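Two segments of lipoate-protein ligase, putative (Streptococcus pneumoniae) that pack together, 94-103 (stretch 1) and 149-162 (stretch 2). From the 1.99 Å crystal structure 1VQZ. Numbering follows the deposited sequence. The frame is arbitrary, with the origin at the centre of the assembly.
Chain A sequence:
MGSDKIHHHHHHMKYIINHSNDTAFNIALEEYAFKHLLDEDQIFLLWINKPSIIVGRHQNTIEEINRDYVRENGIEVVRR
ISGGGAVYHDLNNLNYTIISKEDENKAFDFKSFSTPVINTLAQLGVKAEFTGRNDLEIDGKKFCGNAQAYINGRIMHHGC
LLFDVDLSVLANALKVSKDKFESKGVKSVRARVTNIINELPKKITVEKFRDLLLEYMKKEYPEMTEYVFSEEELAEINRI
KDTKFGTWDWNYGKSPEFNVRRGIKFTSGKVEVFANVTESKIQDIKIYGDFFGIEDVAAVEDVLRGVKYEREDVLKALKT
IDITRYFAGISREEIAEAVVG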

# COMPACT_ATOMS: atom_id res chain seq x y z
N LEU A 94 -0.11 9.23 10.67
CA LEU A 94 0.93 8.44 11.32
C LEU A 94 0.96 7.08 10.66
O LEU A 94 -0.01 6.33 10.74
CB LEU A 94 0.65 8.28 12.82
CG LEU A 94 1.69 7.50 13.63
CD1 LEU A 94 3.03 8.10 13.50
CD2 LEU A 94 1.25 7.40 15.10
N ASN A 95 2.08 6.81 10.00
CA ASN A 95 2.35 5.54 9.31
C ASN A 95 2.89 4.53 10.30
O ASN A 95 3.66 4.86 11.19
CB ASN A 95 3.36 5.79 8.15
CG ASN A 95 2.78 6.74 7.08
OD1 ASN A 95 3.27 7.86 6.85
ND2 ASN A 95 1.69 6.33 6.51
N TYR A 96 2.51 3.27 10.12
CA TYR A 96 3.04 2.17 10.92
C TYR A 96 3.56 1.12 9.96
O TYR A 96 3.03 0.95 8.82
CB TYR A 96 2.00 1.56 11.90
CG TYR A 96 0.83 0.88 11.22
CD1 TYR A 96 -0.33 1.59 10.87
CD2 TYR A 96 0.90 -0.47 10.87
CE1 TYR A 96 -1.38 0.96 10.21
CE2 TYR A 96 -0.11 -1.09 10.21
CZ TYR A 96 -1.25 -0.40 9.88
OH TYR A 96 -2.24 -1.11 9.24
N THR A 97 4.57 0.39 10.44
CA THR A 97 5.17 -0.73 9.70
C THR A 97 5.42 -1.92 10.63
O THR A 97 6.07 -1.77 11.63
CB THR A 97 6.51 -0.31 9.15
OG1 THR A 97 6.32 0.84 8.32
CG2 THR A 97 7.16 -1.39 8.39
N ILE A 98 4.87 -3.08 10.29
CA ILE A 98 5.04 -4.33 11.04
C ILE A 98 5.60 -5.37 10.07
O ILE A 98 4.90 -5.85 9.21
CB ILE A 98 3.70 -4.82 11.56
CG1 ILE A 98 2.98 -3.68 12.30
CG2 ILE A 98 3.85 -6.02 12.50
CD1 ILE A 98 1.51 -3.97 12.47
N ILE A 99 6.87 -5.71 10.25
CA ILE A 99 7.57 -6.72 9.45
C ILE A 99 7.89 -7.95 10.24
O ILE A 99 8.34 -7.88 11.41
CB ILE A 99 8.87 -6.12 8.93
CG1 ILE A 99 8.57 -4.98 7.94
CG2 ILE A 99 9.75 -7.18 8.29
CD1 ILE A 99 9.63 -3.90 7.94
N SER A 100 7.69 -9.11 9.60
CA SER A 100 7.90 -10.41 10.29
C SER A 100 8.30 -11.48 9.31
O SER A 100 7.77 -11.57 8.21
CB SER A 100 6.64 -10.87 11.01
OG SER A 100 5.63 -11.05 10.03
N LYS A 101 9.29 -12.25 9.71
CA LYS A 101 9.61 -13.51 9.10
C LYS A 101 8.39 -14.42 9.19
O LYS A 101 7.74 -14.53 10.24
CB LYS A 101 10.77 -14.16 9.86
CG LYS A 101 11.20 -15.54 9.35
CD LYS A 101 12.38 -16.09 10.17
CE LYS A 101 12.88 -17.42 9.58
NZ LYS A 101 14.22 -17.85 10.10
N GLU A 102 8.11 -15.06 8.07
CA GLU A 102 7.02 -16.00 7.96
C GLU A 102 7.38 -17.21 8.82
O GLU A 102 8.35 -17.89 8.57
CB GLU A 102 6.85 -16.40 6.49
CG GLU A 102 5.74 -17.38 6.19
CD GLU A 102 5.59 -17.64 4.69
OE1 GLU A 102 6.51 -17.30 3.93
OE2 GLU A 102 4.54 -18.18 4.27
N ASP A 103 6.59 -17.42 9.86
CA ASP A 103 6.79 -18.48 10.83
C ASP A 103 5.41 -18.78 11.42
O ASP A 103 4.75 -17.89 12.00
CB ASP A 103 7.77 -18.03 11.92
CG ASP A 103 7.96 -19.06 13.02
OD1 ASP A 103 7.32 -20.14 13.01
OD2 ASP A 103 8.76 -18.77 13.93
N ALA A 149 2.04 -6.77 2.24
CA ALA A 149 2.93 -7.16 1.14
C ALA A 149 3.70 -8.41 1.55
O ALA A 149 3.99 -8.60 2.71
CB ALA A 149 3.91 -6.03 0.78
N TYR A 150 4.03 -9.25 0.58
CA TYR A 150 4.69 -10.51 0.86
C TYR A 150 5.77 -10.71 -0.13
O TYR A 150 5.52 -10.69 -1.34
CB TYR A 150 3.71 -11.67 0.76
CG TYR A 150 4.36 -13.01 0.92
CD1 TYR A 150 4.67 -13.49 2.16
CD2 TYR A 150 4.70 -13.78 -0.20
CE1 TYR A 150 5.27 -14.73 2.34
CE2 TYR A 150 5.31 -15.05 -0.03
CZ TYR A 150 5.59 -15.51 1.26
OH TYR A 150 6.18 -16.73 1.49
N ILE A 151 6.99 -10.86 0.37
CA ILE A 151 8.08 -11.42 -0.41
C ILE A 151 8.35 -12.82 0.16
O ILE A 151 7.67 -13.25 1.13
CB ILE A 151 9.34 -10.58 -0.28
CG1 ILE A 151 9.94 -10.74 1.14
CG2 ILE A 151 9.04 -9.15 -0.73
CD1 ILE A 151 11.09 -9.70 1.51
N ASN A 152 9.33 -13.53 -0.40
CA ASN A 152 9.56 -14.93 0.06
C ASN A 152 10.02 -14.88 1.51
O ASN A 152 10.92 -14.13 1.91
CB ASN A 152 10.52 -15.76 -0.83
N GLY A 153 9.27 -15.61 2.31
CA GLY A 153 9.58 -15.84 3.70
C GLY A 153 9.41 -14.63 4.59
O GLY A 153 9.77 -14.72 5.72
N ARG A 154 8.87 -13.53 4.07
CA ARG A 154 8.74 -12.29 4.84
C ARG A 154 7.49 -11.46 4.52
O ARG A 154 7.12 -11.17 3.34
CB ARG A 154 10.03 -11.47 4.68
CG ARG A 154 10.13 -10.30 5.55
CD ARG A 154 11.49 -9.58 5.48
NE ARG A 154 12.31 -10.07 6.53
CZ ARG A 154 12.92 -9.40 7.50
NH1 ARG A 154 13.00 -8.10 7.58
NH2 ARG A 154 13.53 -10.15 8.39
N ILE A 155 6.83 -11.04 5.59
CA ILE A 155 5.52 -10.38 5.54
C ILE A 155 5.61 -8.97 6.08
O ILE A 155 6.23 -8.76 7.12
CB ILE A 155 4.54 -11.14 6.44
CG1 ILE A 155 4.40 -12.60 5.94
CG2 ILE A 155 3.17 -10.41 6.50
CD1 ILE A 155 3.77 -13.53 6.91
N MSE A 156 5.01 -8.02 5.36
CA MSE A 156 4.85 -6.67 5.88
C MSE A 156 3.39 -6.28 5.90
O MSE A 156 2.69 -6.39 4.91
CB MSE A 156 5.66 -5.64 5.08
CG MSE A 156 5.51 -4.24 5.61
SE MSE A 156 6.60 -2.89 4.65
CE MSE A 156 5.73 -3.11 2.82
N HIS A 157 2.95 -5.83 7.06
CA HIS A 157 1.68 -5.13 7.22
C HIS A 157 2.01 -3.65 7.46
O HIS A 157 2.75 -3.34 8.38
CB HIS A 157 0.92 -5.63 8.43
CG HIS A 157 0.38 -7.01 8.27
ND1 HIS A 157 -0.91 -7.25 7.82
CD2 HIS A 157 0.96 -8.22 8.44
CE1 HIS A 157 -1.10 -8.56 7.76
NE2 HIS A 157 0.01 -9.16 8.13
N HIS A 158 1.47 -2.76 6.66
CA HIS A 158 1.71 -1.34 6.89
C HIS A 158 0.48 -0.52 6.60
O HIS A 158 -0.47 -0.98 5.93
CB HIS A 158 2.99 -0.82 6.19
CG HIS A 158 2.92 -0.77 4.70
ND1 HIS A 158 3.89 -0.15 3.93
CD2 HIS A 158 2.01 -1.28 3.83
CE1 HIS A 158 3.58 -0.29 2.65
NE2 HIS A 158 2.43 -0.94 2.56
N GLY A 159 0.44 0.67 7.16
CA GLY A 159 -0.74 1.48 6.96
C GLY A 159 -0.68 2.80 7.64
O GLY A 159 0.37 3.18 8.11
N CYS A 160 -1.84 3.47 7.69
CA CYS A 160 -2.01 4.87 8.11
C CYS A 160 -2.98 4.96 9.30
O CYS A 160 -4.08 4.40 9.27
CB CYS A 160 -2.63 5.69 6.94
SG CYS A 160 -1.59 5.70 5.48
N LEU A 161 -2.59 5.70 10.32
CA LEU A 161 -3.50 6.07 11.40
C LEU A 161 -3.84 7.55 11.20
O LEU A 161 -2.95 8.40 11.13
CB LEU A 161 -2.79 5.87 12.74
CG LEU A 161 -2.59 4.41 13.14
CD1 LEU A 161 -1.34 4.23 13.98
CD2 LEU A 161 -3.80 3.91 13.92
N LEU A 162 -5.13 7.84 11.05
CA LEU A 162 -5.60 9.22 10.79
C LEU A 162 -5.71 9.92 12.12
O LEU A 162 -6.63 9.68 12.87
CB LEU A 162 -6.96 9.26 10.07
CG LEU A 162 -7.10 8.40 8.79
CD1 LEU A 162 -8.53 8.50 8.21
CD2 LEU A 162 -6.06 8.78 7.78

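The contact is an antiparallel β-sheet pairing of strand 94-101 with strand 154-162, the second arm of a hairpin, and a side-chain hydrogen bond from Tyr150 to Glu102 extends it beyond the strand end. Strands 94-101 and 154-162 run at 153° to each other, with their axes 4.6 Å apart at closest approach, and together the stretches bury 957 Å².

The ladder follows the classical antiparallel alternation. Leu94 with Leu161, Tyr96 with Gly159, Ile98 with His157 and Ser100 with Ile155 each exchange two hydrogen bonds; Leu161 N lies 2.7 Å from Leu94 O, and Tyr96 N lies 2.9 Å from Gly159 O. Between them sit the non-hydrogen-bonded pairs, where the strands draw closer: the CA atoms of Thr97 and His158 are 4.5 Å apart, against 5.2 Å for the CA atoms of Ile98 and His157. Here CA-H groups approach the carbonyls of the other strand, as where Asn95 CA lies 3.3 Å from Gly159 O.

Side chains alternate between the two faces. On the face carrying Leu94, Tyr96, Ile98 and Ser100, the aromatic ring of Tyr96 bends over the partner strand with chi1 in the p rotamer. One ring face covers the backbone at Gly159 N and His158 C, while Tyr96 CD1 meets Leu161 CD1 at 4.2 Å. The missing side chain of Gly159 makes this possible, since a CB there would fall 2.6 Å from Tyr96 OH and clash with it. Leu94 CB also packs against Leu161 CB, at 4.2 Å.

The other face carries Asn95, Thr97, Ile99 and Lys101. Its apolar contact joins Ile99 CG1 to Met156 CG at 3.9 Å; Met156 is a selenomethionine whose SE lies 4.1 Å from Thr97 CG2. Ile99 CG2 also approaches Arg154 NH1 at 3.5 Å; NH1 and NH2 are hydrogen-bonded elsewhere in the structure.

Past Lys101 the backbone pairing continues for one more bond, from Glu102 N to Gly153 O at 2.9 Å, with a nearly straight angle of 175°. Gly153 belongs to the type II turn from Ile151 to Arg154, and its positive phi of 70° is a conformation that favours glycine. The extended side chain of Glu102 then reaches Tyr150, whose OH donates to Glu102 OE1 at 2.5 Å. This short bond pairs a phenol donor with a carboxylate acceptor near the plane of the tyrosine ring. The same hydroxyl oxygen, Tyr150 OH, accepts a weak hydrogen bond from Gly153 N at 3.4 Å, linking the turn to this anchor.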